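Local atomic coordinates of aldehyde dehydrogenase (Listeria monocytogenes, PDB entry 3K9D), a protein that probably oxidises aldehydes or related oxo compounds, using NAD or NADP as the electron acceptor. Residues R51-K56 with T154-S159; V71-F76 with P121-I126. One frame throughout, in Å; residues are numbered along the deposited sequence.

Interaction 1 of 2, residues R51-K56 with T154-S159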
ATOM      1  N   ARG A  51      -7.197 -20.087  24.690  1.00 10.83           N
ATOM      2  CA  ARG A  51      -6.147 -20.750  23.885  1.00  9.63           C
ATOM      3  C   ARG A  51      -6.339 -22.257  23.612  1.00 18.31           C
ATOM      4  O   ARG A  51      -6.182 -22.704  22.479  1.00 16.45           O
ATOM      5  CB  ARG A  51      -4.738 -20.481  24.446  1.00 18.05           C
ATOM      6  CG  ARG A  51      -4.419 -21.093  25.817  1.00 20.02           C
ATOM      7  CD  ARG A  51      -3.149 -20.467  26.372  1.00 22.38           C
ATOM      8  NE  ARG A  51      -2.843 -20.846  27.756  1.00 27.91           N
ATOM      9  CZ  ARG A  51      -3.349 -20.261  28.840  1.00 25.34           C
ATOM     10  NH1 ARG A  51      -4.235 -19.274  28.736  1.00 16.71           N
ATOM     11  NH2 ARG A  51      -2.993 -20.695  30.044  1.00 28.02           N
ATOM     12  N   GLU A  52      -6.713 -23.015  24.640  1.00 18.30           N
ATOM     13  CA  GLU A  52      -6.919 -24.448  24.516  1.00 17.43           C
ATOM     14  C   GLU A  52      -8.207 -24.779  23.767  1.00 15.42           C
ATOM     15  O   GLU A  52      -8.200 -25.618  22.869  1.00 19.94           O
ATOM     16  CB  GLU A  52      -6.915 -25.097  25.908  1.00 16.12           C
ATOM     17  CG  GLU A  52      -5.577 -24.946  26.643  1.00 28.66           C
ATOM     18  CD  GLU A  52      -4.575 -26.050  26.307  1.00 35.20           C
ATOM     19  OE1 GLU A  52      -4.931 -26.991  25.568  1.00 18.26           O
ATOM     20  OE2 GLU A  52      -3.433 -25.982  26.804  1.00 23.24           O
ATOM     21  N   LYS A  53      -9.297 -24.115  24.161  1.00 16.86           N
ATOM     22  CA  LYS A  53     -10.607 -24.233  23.526  1.00 24.06           C
ATOM     23  C   LYS A  53     -10.585 -24.059  22.011  1.00 18.46           C
ATOM     24  O   LYS A  53     -11.112 -24.895  21.275  1.00 15.96           O
ATOM     25  CB  LYS A  53     -11.595 -23.230  24.144  1.00 18.57           C
ATOM     26  CG  LYS A  53     -12.947 -23.238  23.459  1.00 25.05           C
ATOM     27  CD  LYS A  53     -14.027 -22.552  24.260  1.00 31.93           C
ATOM     28  CE  LYS A  53     -15.384 -22.917  23.700  1.00 31.54           C
ATOM     29  NZ  LYS A  53     -16.456 -22.029  24.220  1.00 35.56           N
ATOM     30  N   LEU A  54      -9.966 -22.966  21.572  1.00 16.31           N
ATOM     31  CA  LEU A  54      -9.946 -22.581  20.167  1.00 19.60           C
ATOM     32  C   LEU A  54      -8.997 -23.440  19.339  1.00  8.37           C
ATOM     33  O   LEU A  54      -9.342 -23.836  18.226  1.00 19.63           O
ATOM     34  CB  LEU A  54      -9.599 -21.097  20.040  1.00 14.99           C
ATOM     35  CG  LEU A  54     -10.637 -20.170  20.679  1.00 15.39           C
ATOM     36  CD1 LEU A  54     -10.130 -18.737  20.677  1.00 16.99           C
ATOM     37  CD2 LEU A  54     -12.010 -20.307  19.964  1.00 13.97           C
ATOM     38  N   ALA A  55      -7.813 -23.733  19.890  1.00 15.97           N
ATOM     39  CA  ALA A  55      -6.868 -24.691  19.285  1.00  8.79           C
ATOM     40  C   ALA A  55      -7.513 -26.054  19.038  1.00 16.47           C
ATOM     41  O   ALA A  55      -7.375 -26.598  17.946  1.00 12.91           O
ATOM     42  CB  ALA A  55      -5.637 -24.861  20.161  1.00  9.67           C
ATOM     43  N   LYS A  56      -8.222 -26.591  20.041  1.00 17.41           N
ATOM     44  CA  LYS A  56      -8.918 -27.886  19.882  1.00 16.15           C
ATOM     45  C   LYS A  56     -10.038 -27.835  18.845  1.00 16.31           C
ATOM     46  O   LYS A  56     -10.148 -28.750  18.041  1.00 15.12           O
ATOM     47  CB  LYS A  56      -9.450 -28.439  21.216  1.00 16.28           C
ATOM     48  CG  LYS A  56      -9.893 -29.923  21.182  1.00 27.76           C
ATOM     49  CD  LYS A  56      -8.896 -30.831  20.434  1.00 28.25           C
ATOM     50  CE  LYS A  56      -9.176 -32.293  20.676  1.00 24.19           C
ATOM     51  NZ  LYS A  56      -8.955 -33.136  19.477  1.00 31.13           N
ATOM     52  N   THR A 154     -14.128 -18.016  18.016  1.00 14.79           N
ATOM     53  CA  THR A 154     -13.067 -17.011  18.278  1.00 14.93           C
ATOM     54  C   THR A 154     -13.611 -15.581  18.203  1.00 24.03           C
ATOM     55  O   THR A 154     -13.337 -14.752  19.079  1.00 16.67           O
ATOM     56  CB  THR A 154     -11.905 -17.104  17.254  1.00 21.60           C
ATOM     57  OG1 THR A 154     -11.503 -18.466  17.097  1.00 16.25           O
ATOM     58  CG2 THR A 154     -10.704 -16.265  17.692  1.00 15.92           C
ATOM     59  N   VAL A 155     -14.375 -15.306  17.145  1.00 21.00           N
ATOM     60  CA  VAL A 155     -15.000 -14.005  16.965  1.00 17.18           C
ATOM     61  C   VAL A 155     -15.988 -13.720  18.093  1.00 15.08           C
ATOM     62  O   VAL A 155     -15.933 -12.650  18.694  1.00 20.89           O
ATOM     63  CB  VAL A 155     -15.664 -13.858  15.563  1.00 17.50           C
ATOM     64  CG1 VAL A 155     -16.578 -12.612  15.510  1.00 19.48           C
ATOM     65  CG2 VAL A 155     -14.597 -13.786  14.493  1.00 15.60           C
ATOM     66  N   ARG A 156     -16.852 -14.686  18.405  1.00 21.12           N
ATOM     67  CA  ARG A 156     -17.812 -14.547  19.509  1.00 11.79           C
ATOM     68  C   ARG A 156     -17.129 -14.198  20.839  1.00 14.40           C
ATOM     69  O   ARG A 156     -17.569 -13.279  21.547  1.00 18.21           O
ATOM     70  CB  ARG A 156     -18.636 -15.827  19.666  1.00 14.02           C
ATOM     71  CG  ARG A 156     -19.902 -15.646  20.530  1.00 25.79           C
ATOM     72  CD  ARG A 156     -20.467 -16.969  21.003  1.00 19.34           C
ATOM     73  NE  ARG A 156     -19.549 -17.689  21.894  1.00 22.56           N
ATOM     74  CZ  ARG A 156     -19.479 -17.529  23.213  1.00 20.19           C
ATOM     75  NH1 ARG A 156     -20.281 -16.664  23.832  1.00 31.95           N
ATOM     76  NH2 ARG A 156     -18.608 -18.241  23.922  1.00 20.81           N
ATOM     77  N   ILE A 157     -16.049 -14.919  21.153  1.00 17.66           N
ATOM     78  CA  ILE A 157     -15.316 -14.764  22.422  1.00 13.73           C
ATOM     79  C   ILE A 157     -14.618 -13.406  22.566  1.00 12.21           C
ATOM     80  O   ILE A 157     -14.791 -12.729  23.578  1.00 20.89           O
ATOM     81  CB  ILE A 157     -14.312 -15.936  22.666  1.00 23.45           C
ATOM     82  CG1 ILE A 157     -15.068 -17.200  23.095  1.00 29.30           C
ATOM     83  CG2 ILE A 157     -13.260 -15.578  23.726  1.00 13.03           C
ATOM     84  CD1 ILE A 157     -14.202 -18.455  23.142  1.00 18.80           C
ATOM     85  N   ILE A 158     -13.843 -12.999  21.565  1.00 20.42           N
ATOM     86  CA  ILE A 158     -13.059 -11.762  21.697  1.00 15.90           C
ATOM     87  C   ILE A 158     -13.929 -10.500  21.559  1.00 20.90           C
ATOM     88  O   ILE A 158     -13.578  -9.443  22.081  1.00 16.13           O
ATOM     89  CB  ILE A 158     -11.800 -11.752  20.767  1.00 17.11           C
ATOM     90  CG1 ILE A 158     -12.200 -11.643  19.299  1.00 17.67           C
ATOM     91  CG2 ILE A 158     -10.904 -13.000  21.049  1.00 15.67           C
ATOM     92  CD1 ILE A 158     -11.031 -11.763  18.332  1.00 19.45           C
ATOM     93  N   SER A 159     -15.074 -10.666  20.886  1.00 19.78           N
ATOM     94  CA  SER A 159     -16.063  -9.628  20.624  1.00 24.34           C
ATOM     95  C   SER A 159     -16.765  -9.238  21.918  1.00 21.40           C
ATOM     96  O   SER A 159     -16.902  -8.064  22.226  1.00 15.73           O
ATOM     97  CB  SER A 159     -17.106 -10.152  19.633  1.00 16.95           C
ATOM     98  OG  SER A 159     -17.615  -9.127  18.803  1.00 28.78           O
TER

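Interaction 2 of 2, residues V71-F76 with P121-I126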
ATOM      1  N   VAL A  71      -2.135 -24.245  20.274  1.00 18.49           N
ATOM      2  CA  VAL A  71      -2.230 -23.500  21.548  1.00 21.68           C
ATOM      3  C   VAL A  71      -1.141 -22.424  21.594  1.00 11.11           C
ATOM      4  O   VAL A  71      -1.421 -21.273  21.918  1.00 18.10           O
ATOM      5  CB  VAL A  71      -2.172 -24.416  22.813  1.00 23.81           C
ATOM      6  CG1 VAL A  71      -2.105 -23.595  24.110  1.00 28.12           C
ATOM      7  CG2 VAL A  71      -3.353 -25.351  22.879  1.00 21.96           C
ATOM      8  N   ILE A  72       0.086 -22.800  21.248  1.00 18.31           N
ATOM      9  CA  ILE A  72       1.215 -21.862  21.117  1.00 17.93           C
ATOM     10  C   ILE A  72       0.919 -20.718  20.113  1.00 14.85           C
ATOM     11  O   ILE A  72       1.249 -19.552  20.369  1.00 15.38           O
ATOM     12  CB  ILE A  72       2.527 -22.629  20.745  1.00 21.10           C
ATOM     13  CG1 ILE A  72       2.949 -23.566  21.891  1.00 17.40           C
ATOM     14  CG2 ILE A  72       3.683 -21.679  20.425  1.00 17.97           C
ATOM     15  CD1 ILE A  72       3.833 -24.712  21.435  1.00 20.40           C
ATOM     16  N   LYS A  73       0.256 -21.053  19.007  1.00 15.67           N
ATOM     17  CA  LYS A  73      -0.098 -20.057  17.974  1.00 17.75           C
ATOM     18  C   LYS A  73      -1.135 -19.095  18.507  1.00 20.59           C
ATOM     19  O   LYS A  73      -1.126 -17.906  18.180  1.00 21.83           O
ATOM     20  CB  LYS A  73      -0.637 -20.745  16.732  1.00 20.60           C
ATOM     21  CG  LYS A  73       0.405 -21.511  15.954  1.00 21.76           C
ATOM     22  CD  LYS A  73      -0.243 -22.533  15.045  1.00 32.00           C
ATOM     23  CE  LYS A  73      -0.888 -21.875  13.860  1.00 27.39           C
ATOM     24  NZ  LYS A  73      -1.409 -22.864  12.885  1.00 25.69           N
ATOM     25  N   ASN A  74      -2.027 -19.626  19.333  1.00 17.82           N
ATOM     26  CA  ASN A  74      -3.028 -18.817  20.008  1.00 15.23           C
ATOM     27  C   ASN A  74      -2.422 -17.916  21.061  1.00 15.34           C
ATOM     28  O   ASN A  74      -2.852 -16.767  21.198  1.00 21.15           O
ATOM     29  CB  ASN A  74      -4.145 -19.691  20.562  1.00 16.86           C
ATOM     30  CG  ASN A  74      -5.192 -20.012  19.520  1.00 17.13           C
ATOM     31  OD1 ASN A  74      -5.242 -19.386  18.471  1.00 17.72           O
ATOM     32  ND2 ASN A  74      -6.059 -20.972  19.817  1.00 19.92           N
ATOM     33  N   VAL A  75      -1.396 -18.426  21.762  1.00 17.55           N
ATOM     34  CA  VAL A  75      -0.572 -17.647  22.706  1.00 13.24           C
ATOM     35  C   VAL A  75       0.201 -16.530  21.998  1.00 13.04           C
ATOM     36  O   VAL A  75       0.264 -15.394  22.488  1.00 15.10           O
ATOM     37  CB  VAL A  75       0.428 -18.569  23.512  1.00 14.22           C
ATOM     38  CG1 VAL A  75       1.466 -17.760  24.289  1.00 14.09           C
ATOM     39  CG2 VAL A  75      -0.325 -19.457  24.472  1.00 19.50           C
ATOM     40  N   PHE A  76       0.816 -16.879  20.873  1.00 15.67           N
ATOM     41  CA  PHE A  76       1.568 -15.931  20.067  1.00 23.21           C
ATOM     42  C   PHE A  76       0.659 -14.792  19.596  1.00 19.50           C
ATOM     43  O   PHE A  76       0.945 -13.634  19.865  1.00 24.57           O
ATOM     44  CB  PHE A  76       2.251 -16.628  18.878  1.00 18.47           C
ATOM     45  CG  PHE A  76       2.882 -15.677  17.911  1.00 23.31           C
ATOM     46  CD1 PHE A  76       4.098 -15.078  18.207  1.00 17.70           C
ATOM     47  CD2 PHE A  76       2.259 -15.380  16.701  1.00 25.35           C
ATOM     48  CE1 PHE A  76       4.671 -14.178  17.326  1.00 23.20           C
ATOM     49  CE2 PHE A  76       2.830 -14.491  15.813  1.00 29.70           C
ATOM     50  CZ  PHE A  76       4.033 -13.884  16.125  1.00 22.79           C
ATOM     51  N   PRO A 121      -6.419 -20.642  11.662  1.00 20.12           N
ATOM     52  CA  PRO A 121      -7.697 -19.896  11.697  1.00 20.30           C
ATOM     53  C   PRO A 121      -8.013 -19.051  12.928  1.00 20.95           C
ATOM     54  O   PRO A 121      -8.424 -17.905  12.776  1.00 19.53           O
ATOM     55  CB  PRO A 121      -8.755 -20.986  11.531  1.00 22.40           C
ATOM     56  CG  PRO A 121      -8.101 -22.248  12.019  1.00 17.70           C
ATOM     57  CD  PRO A 121      -6.618 -22.090  11.882  1.00 30.32           C
ATOM     58  N   THR A 122      -7.815 -19.596  14.125  1.00 19.15           N
ATOM     59  CA  THR A 122      -8.149 -18.893  15.358  1.00 20.57           C
ATOM     60  C   THR A 122      -7.078 -17.870  15.713  1.00 22.05           C
ATOM     61  O   THR A 122      -7.398 -16.759  16.134  1.00 20.37           O
ATOM     62  CB  THR A 122      -8.379 -19.873  16.544  1.00 22.96           C
ATOM     63  OG1 THR A 122      -7.189 -20.643  16.771  1.00 18.20           O
ATOM     64  CG2 THR A 122      -9.541 -20.803  16.229  1.00 21.80           C
ATOM     65  N   SER A 123      -5.818 -18.251  15.521  1.00 17.84           N
ATOM     66  CA  SER A 123      -4.669 -17.374  15.762  1.00 16.67           C
ATOM     67  C   SER A 123      -4.670 -16.140  14.837  1.00 17.90           C
ATOM     68  O   SER A 123      -4.312 -15.032  15.250  1.00 15.53           O
ATOM     69  CB  SER A 123      -3.346 -18.147  15.634  1.00 17.97           C
ATOM     70  OG  SER A 123      -3.246 -18.841  14.396  1.00 18.99           O
ATOM     71  N   THR A 124      -5.095 -16.328  13.596  1.00 13.21           N
ATOM     72  CA  THR A 124      -5.156 -15.210  12.643  1.00 16.74           C
ATOM     73  C   THR A 124      -6.263 -14.204  13.019  1.00 19.22           C
ATOM     74  O   THR A 124      -6.041 -12.985  12.964  1.00 20.51           O
ATOM     75  CB  THR A 124      -5.288 -15.691  11.162  1.00 15.26           C
ATOM     76  OG1 THR A 124      -4.223 -16.603  10.848  1.00 12.77           O
ATOM     77  CG2 THR A 124      -5.208 -14.526  10.195  1.00 17.99           C
ATOM     78  N   VAL A 125      -7.433 -14.712  13.412  1.00 16.88           N
ATOM     79  CA  VAL A 125      -8.527 -13.855  13.887  1.00 15.03           C
ATOM     80  C   VAL A 125      -8.099 -12.995  15.071  1.00 16.50           C
ATOM     81  O   VAL A 125      -8.289 -11.777  15.057  1.00 16.49           O
ATOM     82  CB  VAL A 125      -9.802 -14.657  14.249  1.00 16.24           C
ATOM     83  CG1 VAL A 125     -10.828 -13.770  14.987  1.00 14.93           C
ATOM     84  CG2 VAL A 125     -10.436 -15.242  13.008  1.00 13.51           C
ATOM     85  N   ILE A 126      -7.500 -13.621  16.078  1.00 15.91           N
ATOM     86  CA  ILE A 126      -7.090 -12.913  17.301  1.00 12.73           C
ATOM     87  C   ILE A 126      -6.156 -11.774  16.936  1.00 14.87           C
ATOM     88  O   ILE A 126      -6.375 -10.642  17.342  1.00 12.44           O
ATOM     89  CB  ILE A 126      -6.441 -13.873  18.344  1.00 15.30           C
ATOM     90  CG1 ILE A 126      -7.513 -14.750  18.984  1.00 19.69           C
ATOM     91  CG2 ILE A 126      -5.708 -13.093  19.436  1.00 12.91           C
ATOM     92  CD1 ILE A 126      -6.980 -16.049  19.657  1.00 24.76           C
TER

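Interaction 1 of 2, residues R51-K56 with T154-S159
Leu54 and Thr154 make the closest approach between two nearly antiparallel helices, 51-62 and 148-164, in the N-terminal part of the aldehyde dehydrogenase fold, which in the family carries the dinucleotide-binding domain. The short segments run at 161° with axes 11.5 Å apart, so Leu54 spans most of the gap, its CD2 reaching as far as the backbone N of Thr154. From CB, which heads toward the other helix, the Leu54 chain turns at chi1 -63°, setting CG anti to its own carbonyl carbon. CG lies 4.1 Å from Thr154 OG1, and both methyls of the fork lie against that oxygen. CD1 meets both arms of Thr154, OG1 and, at 3.9 Å, CG2. CD2 presses closer, 3.4 Å from Thr154 OG1 and 3.7 Å from Thr154 N. This hydroxyl is not left without a polar partner, since OG1 hydrogen-bonds Ala150 O one turn earlier in its own helix. One turn on, Ile157 CD1 lies 4.3 Å from Leu54 CD2, and the same methyl touches the aliphatic CD of Lys53. The outer margin of the contact is charged and exposed. Glu153 forms salt bridges to both Lys53 NZ and Arg156 NE, probably offsetting the repulsion between the two cations. Lys53 NZ sits at the edge of the Arg156 guanidinium, near its plane, 4.4 Å from NH2.

Interaction 2 of 2, residues V71-F76 with P121-I126
A chi1 of -84° sets Asn74 CG, and chi2 turns OD1 to the Thr122 hydroxyl, between two parallel helices, 67-85 and 121-134, in the N-terminal helical layer of the aldehyde dehydrogenase fold. The chi1 of Thr122 sets OG1 between its backbone N and carbonyl carbon. The segments are almost exactly aligned, 4° apart, and their axes come within 8.4 Å. The CA atoms of Asn74 and Ser123 are 4.8 Å apart, consistent with the short side chain of Ser123 at this point, and Ser123 CB rests 3.4 Å from Lys73 O. The two side chains Asn74 and Thr122 cross at about a right angle, and Thr122 OG1 donates to Asn74 OD1 over 2.9 Å. The donor lies in the carbonyl plane, on a lone pair, with a C=O...donor angle of 108°. Asn74 ND2 probably donates to Arg51 O, and the two bonds together would fix the rotation of this buried amide. Lys73 lies against Ser123 through CB and, after the bend at chi3, through CE, 3.9 Å from Ser123 OG; its NZ finds Asn120 OD1 and a salt bridge with Asp246. The methyl CD1 of Ile126 stops 3.9 Å from Asn74 OD1.

In the fold
Interactions 1 and 2 belong to one helical cluster, with centres about 9 Å apart, and the second is nested in sequence within the loop closed by the first. Helices 51-62 and 67-85 are consecutive, and the two interactions are linked between them where Asn74 ND2 lies 3.2 Å from Arg51 O. Thr122 CG2 also packs 3.2 Å from Thr154 OG1, and Leu54 touches both Asn74 and Thr122. The four helices therefore meet around Leu54, Asn74, Thr122 and Thr154, all buried. Interaction 2 lies deeper, its centre about 11 Å from that of the chain, against 19 Å for interaction 1, whose charged margin is exposed.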